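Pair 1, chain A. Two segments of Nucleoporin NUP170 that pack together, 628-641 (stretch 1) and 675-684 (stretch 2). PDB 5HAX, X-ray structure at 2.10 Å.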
# COMPACT_ATOMS: atom_id res chain seq x y z
N ILE A 628 19.55 6.95 2.90
CA ILE A 628 20.23 5.85 2.21
C ILE A 628 21.70 5.81 2.61
O ILE A 628 22.24 4.75 2.95
CB ILE A 628 20.06 5.98 0.69
CG1 ILE A 628 18.59 5.79 0.30
CG2 ILE A 628 20.93 4.96 -0.04
CD1 ILE A 628 18.30 6.12 -1.14
N GLN A 629 22.36 6.97 2.59
CA GLN A 629 23.77 7.03 2.96
C GLN A 629 23.98 6.59 4.40
O GLN A 629 24.92 5.85 4.70
CB GLN A 629 24.30 8.45 2.75
CG GLN A 629 25.75 8.62 3.18
CD GLN A 629 26.30 9.98 2.81
OE1 GLN A 629 27.40 10.09 2.26
NE2 GLN A 629 25.55 11.03 3.11
N GLU A 630 23.13 7.06 5.31
CA GLU A 630 23.24 6.65 6.71
C GLU A 630 23.12 5.13 6.84
O GLU A 630 23.88 4.50 7.58
CB GLU A 630 22.18 7.35 7.55
CG GLU A 630 22.40 8.84 7.72
CD GLU A 630 21.28 9.51 8.49
OE1 GLU A 630 20.33 8.81 8.90
OE2 GLU A 630 21.35 10.74 8.69
N ASN A 631 22.15 4.54 6.13
CA ASN A 631 21.98 3.09 6.18
C ASN A 631 23.22 2.37 5.66
O ASN A 631 23.67 1.39 6.26
CB ASN A 631 20.74 2.67 5.39
CG ASN A 631 19.45 3.05 6.08
OD1 ASN A 631 19.41 3.27 7.29
ND2 ASN A 631 18.37 3.13 5.31
N VAL A 632 23.77 2.83 4.53
CA VAL A 632 24.97 2.21 3.99
C VAL A 632 26.12 2.34 4.98
O VAL A 632 26.89 1.39 5.18
CB VAL A 632 25.33 2.84 2.63
CG1 VAL A 632 26.70 2.36 2.14
CG2 VAL A 632 24.26 2.53 1.59
N GLU A 633 26.26 3.50 5.61
CA GLU A 633 27.36 3.73 6.53
C GLU A 633 27.23 2.88 7.79
O GLU A 633 28.22 2.34 8.29
CB GLU A 633 27.45 5.21 6.89
CG GLU A 633 28.02 6.08 5.78
CD GLU A 633 29.48 5.79 5.50
OE1 GLU A 633 30.00 6.26 4.46
OE2 GLU A 633 30.13 5.09 6.31
N ARG A 634 26.01 2.75 8.33
CA ARG A 634 25.81 1.89 9.49
C ARG A 634 26.14 0.44 9.16
O ARG A 634 26.67 -0.30 10.00
CB ARG A 634 24.38 2.02 10.01
CG ARG A 634 24.19 3.14 11.02
CD ARG A 634 23.11 2.82 12.04
NE ARG A 634 23.46 1.67 12.88
CZ ARG A 634 22.85 1.36 14.02
NH1 ARG A 634 23.24 0.30 14.71
NH2 ARG A 634 21.86 2.11 14.48
N LEU A 635 25.83 0.01 7.93
CA LEU A 635 26.23 -1.32 7.50
C LEU A 635 27.75 -1.45 7.46
O LEU A 635 28.32 -2.43 7.94
CB LEU A 635 25.63 -1.63 6.12
CG LEU A 635 26.08 -2.92 5.43
CD1 LEU A 635 25.80 -4.14 6.30
CD2 LEU A 635 25.41 -3.06 4.08
N ARG A 636 28.42 -0.44 6.90
CA ARG A 636 29.88 -0.45 6.87
C ARG A 636 30.46 -0.45 8.28
O ARG A 636 31.37 -1.23 8.59
CB ARG A 636 30.39 0.77 6.09
CG ARG A 636 30.54 0.52 4.61
CD ARG A 636 30.61 1.82 3.81
NE ARG A 636 31.56 2.77 4.37
CZ ARG A 636 32.88 2.64 4.31
NH1 ARG A 636 33.66 3.57 4.84
NH2 ARG A 636 33.42 1.58 3.74
N ASN A 637 29.93 0.40 9.16
CA ASN A 637 30.38 0.44 10.54
C ASN A 637 30.21 -0.92 11.21
O ASN A 637 31.05 -1.33 12.02
CB ASN A 637 29.61 1.51 11.31
CG ASN A 637 30.00 1.58 12.77
OD1 ASN A 637 31.16 1.40 13.13
ND2 ASN A 637 29.01 1.84 13.63
N PHE A 638 29.14 -1.64 10.88
CA PHE A 638 28.91 -2.95 11.47
C PHE A 638 29.97 -3.95 11.02
O PHE A 638 30.43 -4.77 11.82
CB PHE A 638 27.51 -3.45 11.12
CG PHE A 638 27.28 -4.89 11.46
CD1 PHE A 638 26.97 -5.27 12.76
CD2 PHE A 638 27.38 -5.88 10.49
CE1 PHE A 638 26.76 -6.60 13.08
CE2 PHE A 638 27.18 -7.20 10.80
CZ PHE A 638 26.86 -7.57 12.10
N LEU A 639 30.36 -3.90 9.75
CA LEU A 639 31.37 -4.83 9.25
C LEU A 639 32.74 -4.53 9.85
O LEU A 639 33.52 -5.45 10.11
CB LEU A 639 31.42 -4.77 7.72
CG LEU A 639 30.13 -5.14 6.98
CD1 LEU A 639 30.32 -5.02 5.48
CD2 LEU A 639 29.66 -6.54 7.35
N GLU A 640 33.05 -3.25 10.06
CA GLU A 640 34.35 -2.89 10.62
C GLU A 640 34.46 -3.34 12.08
O GLU A 640 35.48 -3.91 12.49
CB GLU A 640 34.59 -1.39 10.51
CG GLU A 640 34.84 -0.89 9.10
CD GLU A 640 35.92 -1.67 8.39
OE1 GLU A 640 37.00 -1.88 8.98
OE2 GLU A 640 35.69 -2.09 7.23
N ALA A 641 33.42 -3.09 12.87
CA ALA A 641 33.44 -3.46 14.28
C ALA A 641 33.47 -4.97 14.48
O ALA A 641 33.68 -5.42 15.62
CB ALA A 641 32.22 -2.87 14.99
N LEU A 675 32.19 -6.06 -2.35
CA LEU A 675 30.98 -5.42 -1.84
C LEU A 675 31.31 -4.24 -0.94
O LEU A 675 30.67 -3.19 -1.03
CB LEU A 675 30.13 -6.44 -1.07
CG LEU A 675 29.42 -7.52 -1.89
CD1 LEU A 675 28.70 -8.48 -0.96
CD2 LEU A 675 28.44 -6.89 -2.88
N GLN A 676 32.32 -4.39 -0.08
CA GLN A 676 32.70 -3.29 0.81
C GLN A 676 33.27 -2.12 0.03
O GLN A 676 33.07 -0.96 0.42
CB GLN A 676 33.69 -3.79 1.85
CG GLN A 676 33.08 -4.74 2.87
CD GLN A 676 34.08 -5.23 3.90
OE1 GLN A 676 34.17 -4.68 5.00
NE2 GLN A 676 34.82 -6.27 3.55
N LYS A 677 33.99 -2.38 -1.06
CA LYS A 677 34.47 -1.30 -1.91
C LYS A 677 33.32 -0.59 -2.62
O LYS A 677 33.40 0.61 -2.87
CB LYS A 677 35.48 -1.82 -2.92
CG LYS A 677 36.90 -1.94 -2.38
CD LYS A 677 37.53 -0.57 -2.18
CE LYS A 677 38.90 -0.67 -1.54
NZ LYS A 677 39.48 0.67 -1.27
N LEU A 678 32.26 -1.33 -2.95
CA LEU A 678 31.09 -0.69 -3.55
C LEU A 678 30.37 0.17 -2.53
O LEU A 678 29.86 1.24 -2.87
CB LEU A 678 30.16 -1.76 -4.12
CG LEU A 678 28.88 -1.26 -4.79
CD1 LEU A 678 29.20 -0.33 -5.95
CD2 LEU A 678 28.03 -2.43 -5.26
N MET A 679 30.33 -0.27 -1.26
CA MET A 679 29.67 0.51 -0.22
C MET A 679 30.32 1.87 -0.04
O MET A 679 29.64 2.90 -0.03
CB MET A 679 29.68 -0.27 1.10
CG MET A 679 28.79 -1.49 1.11
SD MET A 679 28.90 -2.39 2.66
CE MET A 679 28.98 -4.08 2.07
N GLU A 680 31.65 1.90 0.10
CA GLU A 680 32.34 3.18 0.25
C GLU A 680 32.18 4.02 -1.01
O GLU A 680 32.04 5.25 -0.92
CB GLU A 680 33.82 2.95 0.58
CG GLU A 680 34.64 2.31 -0.52
CD GLU A 680 36.11 2.24 -0.18
OE1 GLU A 680 36.45 1.93 0.98
OE2 GLU A 680 36.95 2.50 -1.08
N SER A 681 32.19 3.39 -2.18
CA SER A 681 31.95 4.12 -3.42
C SER A 681 30.54 4.68 -3.46
O SER A 681 30.32 5.79 -3.96
CB SER A 681 32.20 3.20 -4.62
OG SER A 681 31.97 3.89 -5.84
N ILE A 682 29.56 3.94 -2.94
CA ILE A 682 28.19 4.44 -2.88
C ILE A 682 28.13 5.68 -1.99
O ILE A 682 27.50 6.69 -2.35
CB ILE A 682 27.24 3.34 -2.37
CG1 ILE A 682 27.00 2.29 -3.45
CG2 ILE A 682 25.89 3.93 -1.94
CD1 ILE A 682 26.44 0.98 -2.92
N SER A 683 28.77 5.62 -0.83
CA SER A 683 28.75 6.76 0.09
C SER A 683 29.46 7.96 -0.52
O SER A 683 28.96 9.10 -0.42
CB SER A 683 29.39 6.37 1.42
OG SER A 683 29.27 7.42 2.36
N GLU A 684 30.61 7.74 -1.15
CA GLU A 684 31.30 8.83 -1.85
C GLU A 684 30.42 9.40 -2.95
O GLU A 684 30.32 10.62 -3.11
CB GLU A 684 32.62 8.34 -2.42
CG GLU A 684 33.68 8.01 -1.38
CD GLU A 684 34.95 7.46 -1.99
OE1 GLU A 684 35.09 7.51 -3.23
OE2 GLU A 684 35.81 6.97 -1.24

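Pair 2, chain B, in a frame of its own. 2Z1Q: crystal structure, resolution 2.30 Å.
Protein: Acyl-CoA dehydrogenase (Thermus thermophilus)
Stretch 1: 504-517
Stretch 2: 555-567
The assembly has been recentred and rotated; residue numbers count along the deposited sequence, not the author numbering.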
# COMPACT_ATOMS: atom_id res chain seq x y z
N GLY B 504 -23.38 -19.28 -9.91
CA GLY B 504 -23.68 -17.87 -10.05
C GLY B 504 -22.46 -17.03 -10.35
O GLY B 504 -21.70 -17.32 -11.28
N LEU B 505 -22.27 -15.97 -9.57
CA LEU B 505 -21.14 -15.07 -9.77
C LEU B 505 -19.85 -15.76 -9.35
O LEU B 505 -18.77 -15.42 -9.83
CB LEU B 505 -21.35 -13.78 -8.98
CG LEU B 505 -20.83 -12.45 -9.53
CD1 LEU B 505 -19.34 -12.52 -9.75
CD2 LEU B 505 -21.53 -12.12 -10.84
N ALA B 506 -19.96 -16.73 -8.45
CA ALA B 506 -18.79 -17.45 -7.96
C ALA B 506 -17.79 -17.83 -9.07
O ALA B 506 -16.61 -17.52 -8.96
CB ALA B 506 -19.21 -18.70 -7.18
N PRO B 507 -18.26 -18.51 -10.14
CA PRO B 507 -17.34 -18.89 -11.22
C PRO B 507 -16.57 -17.70 -11.80
O PRO B 507 -15.38 -17.80 -12.09
CB PRO B 507 -18.27 -19.52 -12.26
CG PRO B 507 -19.35 -20.12 -11.42
CD PRO B 507 -19.61 -19.05 -10.38
N VAL B 508 -17.26 -16.59 -11.97
CA VAL B 508 -16.66 -15.38 -12.52
C VAL B 508 -15.52 -14.88 -11.62
O VAL B 508 -14.45 -14.51 -12.10
CB VAL B 508 -17.72 -14.27 -12.66
CG1 VAL B 508 -17.08 -12.99 -13.20
CG2 VAL B 508 -18.85 -14.74 -13.58
N LEU B 509 -15.75 -14.89 -10.31
CA LEU B 509 -14.74 -14.42 -9.37
C LEU B 509 -13.57 -15.36 -9.34
O LEU B 509 -12.41 -14.94 -9.24
CB LEU B 509 -15.33 -14.29 -7.96
CG LEU B 509 -16.45 -13.26 -7.83
CD1 LEU B 509 -16.92 -13.23 -6.39
CD2 LEU B 509 -15.98 -11.87 -8.27
N ALA B 510 -13.87 -16.65 -9.44
CA ALA B 510 -12.84 -17.66 -9.42
C ALA B 510 -11.96 -17.56 -10.67
O ALA B 510 -10.75 -17.72 -10.60
CB ALA B 510 -13.47 -19.04 -9.34
N ARG B 511 -12.58 -17.26 -11.81
CA ARG B 511 -11.87 -17.16 -13.09
C ARG B 511 -10.94 -15.94 -13.11
O ARG B 511 -9.82 -16.02 -13.61
CB ARG B 511 -12.89 -17.11 -14.24
CG ARG B 511 -12.31 -17.22 -15.66
CD ARG B 511 -13.43 -17.45 -16.68
NE ARG B 511 -14.18 -18.66 -16.37
CZ ARG B 511 -15.47 -18.70 -16.07
NH1 ARG B 511 -16.05 -19.86 -15.79
NH2 ARG B 511 -16.19 -17.58 -16.06
N ILE B 512 -11.42 -14.83 -12.57
CA ILE B 512 -10.65 -13.60 -12.50
C ILE B 512 -9.38 -13.81 -11.69
O ILE B 512 -8.30 -13.33 -12.05
CB ILE B 512 -11.52 -12.51 -11.85
CG1 ILE B 512 -12.55 -12.01 -12.87
CG2 ILE B 512 -10.65 -11.38 -11.31
CD1 ILE B 512 -13.55 -11.07 -12.27
N TYR B 513 -9.50 -14.55 -10.59
CA TYR B 513 -8.38 -14.82 -9.70
C TYR B 513 -7.40 -15.81 -10.34
O TYR B 513 -6.18 -15.61 -10.31
CB TYR B 513 -8.91 -15.37 -8.37
CG TYR B 513 -7.84 -15.57 -7.34
CD1 TYR B 513 -7.48 -14.52 -6.49
CD2 TYR B 513 -7.10 -16.75 -7.29
CE1 TYR B 513 -6.41 -14.64 -5.62
CE2 TYR B 513 -6.01 -16.88 -6.41
CZ TYR B 513 -5.68 -15.81 -5.58
OH TYR B 513 -4.58 -15.83 -4.76
N LEU B 514 -7.96 -16.88 -10.91
CA LEU B 514 -7.17 -17.92 -11.57
C LEU B 514 -6.26 -17.37 -12.67
O LEU B 514 -5.04 -17.61 -12.66
CB LEU B 514 -8.12 -18.97 -12.15
CG LEU B 514 -7.47 -20.05 -13.02
CD1 LEU B 514 -6.40 -20.74 -12.21
CD2 LEU B 514 -8.52 -21.05 -13.49
N ALA B 515 -6.83 -16.63 -13.62
CA ALA B 515 -6.06 -16.06 -14.73
C ALA B 515 -4.85 -15.27 -14.22
O ALA B 515 -3.72 -15.49 -14.66
CB ALA B 515 -6.94 -15.15 -15.58
N GLN B 516 -5.10 -14.35 -13.29
CA GLN B 516 -4.03 -13.54 -12.74
C GLN B 516 -3.00 -14.36 -11.98
O GLN B 516 -1.80 -14.08 -12.05
CB GLN B 516 -4.62 -12.47 -11.84
CG GLN B 516 -5.40 -11.43 -12.62
CD GLN B 516 -6.09 -10.42 -11.74
OE1 GLN B 516 -7.02 -10.76 -11.00
NE2 GLN B 516 -5.64 -9.18 -11.80
N ALA B 517 -3.45 -15.39 -11.26
CA ALA B 517 -2.55 -16.25 -10.51
C ALA B 517 -1.59 -16.97 -11.45
O ALA B 517 -0.42 -17.19 -11.12
CB ALA B 517 -3.34 -17.26 -9.70
N ASP B 555 -11.20 -12.53 -20.87
CA ASP B 555 -11.60 -11.12 -20.95
C ASP B 555 -11.82 -10.58 -19.55
O ASP B 555 -12.96 -10.55 -19.07
CB ASP B 555 -12.89 -10.99 -21.76
CG ASP B 555 -13.22 -9.54 -22.10
OD1 ASP B 555 -12.62 -8.61 -21.53
OD2 ASP B 555 -14.12 -9.35 -22.96
N LEU B 556 -10.74 -10.16 -18.90
CA LEU B 556 -10.82 -9.63 -17.54
C LEU B 556 -11.65 -8.36 -17.49
O LEU B 556 -12.33 -8.09 -16.50
CB LEU B 556 -9.40 -9.37 -17.00
CG LEU B 556 -8.46 -10.57 -16.89
CD1 LEU B 556 -7.15 -10.15 -16.22
CD2 LEU B 556 -9.11 -11.68 -16.08
N VAL B 557 -11.63 -7.58 -18.56
CA VAL B 557 -12.41 -6.37 -18.57
C VAL B 557 -13.88 -6.74 -18.38
O VAL B 557 -14.54 -6.23 -17.47
CB VAL B 557 -12.22 -5.63 -19.87
CG1 VAL B 557 -12.95 -4.30 -19.83
CG2 VAL B 557 -10.74 -5.44 -20.13
N ALA B 558 -14.37 -7.65 -19.22
CA ALA B 558 -15.75 -8.09 -19.15
C ALA B 558 -16.07 -8.70 -17.80
O ALA B 558 -17.04 -8.33 -17.15
CB ALA B 558 -16.04 -9.12 -20.26
N LEU B 559 -15.24 -9.65 -17.37
CA LEU B 559 -15.50 -10.32 -16.10
C LEU B 559 -15.48 -9.38 -14.89
O LEU B 559 -16.36 -9.46 -14.04
CB LEU B 559 -14.53 -11.49 -15.89
CG LEU B 559 -14.62 -12.65 -16.91
CD1 LEU B 559 -13.62 -13.74 -16.53
CD2 LEU B 559 -16.01 -13.23 -16.92
N ARG B 560 -14.49 -8.50 -14.81
CA ARG B 560 -14.44 -7.58 -13.68
C ARG B 560 -15.67 -6.68 -13.71
O ARG B 560 -16.30 -6.46 -12.68
CB ARG B 560 -13.17 -6.74 -13.71
CG ARG B 560 -11.89 -7.51 -13.37
CD ARG B 560 -10.84 -6.51 -12.92
NE ARG B 560 -9.53 -7.10 -12.66
CZ ARG B 560 -8.55 -7.19 -13.56
NH1 ARG B 560 -8.72 -6.74 -14.80
NH2 ARG B 560 -7.39 -7.73 -13.22
N ARG B 561 -16.04 -6.19 -14.89
CA ARG B 561 -17.21 -5.33 -14.98
C ARG B 561 -18.46 -6.05 -14.48
O ARG B 561 -19.33 -5.44 -13.85
CB ARG B 561 -17.44 -4.84 -16.40
CG ARG B 561 -16.47 -3.76 -16.84
CD ARG B 561 -17.00 -3.04 -18.06
NE ARG B 561 -16.14 -1.94 -18.46
CZ ARG B 561 -16.51 -0.99 -19.32
NH1 ARG B 561 -17.71 -1.03 -19.87
NH2 ARG B 561 -15.67 -0.02 -19.64
N GLN B 562 -18.54 -7.34 -14.76
CA GLN B 562 -19.67 -8.17 -14.33
C GLN B 562 -19.72 -8.25 -12.80
O GLN B 562 -20.79 -8.15 -12.20
CB GLN B 562 -19.55 -9.57 -14.95
CG GLN B 562 -20.67 -10.52 -14.58
CD GLN B 562 -20.58 -11.88 -15.29
OE1 GLN B 562 -21.34 -12.80 -14.98
NE2 GLN B 562 -19.66 -12.00 -16.25
N ALA B 563 -18.55 -8.41 -12.18
CA ALA B 563 -18.43 -8.49 -10.72
C ALA B 563 -18.78 -7.12 -10.11
O ALA B 563 -19.50 -7.04 -9.11
CB ALA B 563 -17.00 -8.89 -10.34
N ALA B 564 -18.25 -6.07 -10.72
CA ALA B 564 -18.50 -4.69 -10.29
C ALA B 564 -20.01 -4.46 -10.21
O ALA B 564 -20.52 -4.10 -9.15
CB ALA B 564 -17.88 -3.71 -11.29
N GLU B 565 -20.70 -4.68 -11.32
CA GLU B 565 -22.15 -4.50 -11.36
C GLU B 565 -22.80 -5.20 -10.17
O GLU B 565 -23.66 -4.63 -9.50
CB GLU B 565 -22.72 -5.05 -12.68
CG GLU B 565 -22.33 -4.25 -13.93
CD GLU B 565 -22.76 -2.79 -13.85
OE1 GLU B 565 -23.62 -2.46 -13.01
OE2 GLU B 565 -22.25 -1.96 -14.64
N ALA B 566 -22.36 -6.43 -9.90
CA ALA B 566 -22.90 -7.19 -8.77
C ALA B 566 -22.55 -6.52 -7.44
O ALA B 566 -23.35 -6.54 -6.50
CB ALA B 566 -22.35 -8.61 -8.80
N VAL B 567 -21.35 -5.94 -7.37
CA VAL B 567 -20.90 -5.27 -6.16
C VAL B 567 -21.78 -4.05 -5.91
O VAL B 567 -22.32 -3.87 -4.82
CB VAL B 567 -19.41 -4.84 -6.28
CG1 VAL B 567 -19.02 -3.89 -5.13
CG2 VAL B 567 -18.51 -6.07 -6.23

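Both pairs are two helices packed in a roughly antiparallel way. The helix axes approach to 9.6 Å in each. The angle between their directions is 147° in pair 1 and 135° in pair 2. Fourteen central residues superpose with an RMSD of 0.4 Å. The buried surface is also similar, 533 Å² in pair 1 and 557 Å² in pair 2.

The closest match of side chains is a valine in both pairs. Val632(A) matches Val508(B), with CA atoms 0.2 Å apart and side-chain centres 0.3 Å apart. Both are rotamer t and point toward the other helix. Each sets its CG1 against a backbone carbonyl: Val632(A) CG1 lies 3.7 Å from Met679(A) O, and Val508(B) CG1 lies 3.7 Å from Leu559(B) O.

Met679(A) and Leu559(B) also match. Each has more of its area covered by the other stretch than any other residue of its pair. Met679(A) fits as a knob among Val632(A), Leu635(A), Arg636(A) and Leu639(A). Its long, unbranched chain reaches leucine methyls, with Met679(A) SD 3.8 Å from Leu635(A) CD2 and Met679(A) CE 3.8 Å from Leu639(A) CD1. Leu559(B) is shorter and meets matching positions, with other residues in two of them; it has no close contact with Ala515(B), the match of Leu639(A). Leu559(B) CB is 3.6 Å from Ile512(B) CG1, and Leu559(B) CD1 is 3.7 Å from Arg511(B) CD, so the aliphatic part of an arginine serves where pair 1 has Leu635(A).

Arg636(A) matches Ile512(B). The arginine packs with its aliphatic chain, Arg636(A) CD lying 3.5 Å from Met679(A) CB. Glu680(A) CB lies over one face of its guanidinium. A weak hydrogen bond, part of a salt bridge, joins Arg636(A) NE to Glu633(A) OE2 at 3.3 Å along its own helix.

Another site is filled differently. Leucine faces glutamine in pair 1; alanine faces leucine in pair 2. Leu639(A) sets CD1 3.8 Å from Gln676(A) CG. In pair 2 the match is Ala515(B) with Leu556(B), and Ala515(B) CB is 4.1 Å from Leu556(B) CD2.

The clearest chemical contrast is at Ser683(A) and Ala563(B). Ser683(A) OG donates a hydrogen bond to Glu633(A) OE1, a short 2.5 Å. Glu633(A) matches Leu509(B), whose CD2 lies 3.8 Å from Ala563(B) CB. A polar link in pair 1 is thus an apolar contact in pair 2. Leu505(B), the match of Gln629(A), adds to this apolar contact, with Leu505(B) CD1 4.4 Å from Ala563(B) CB.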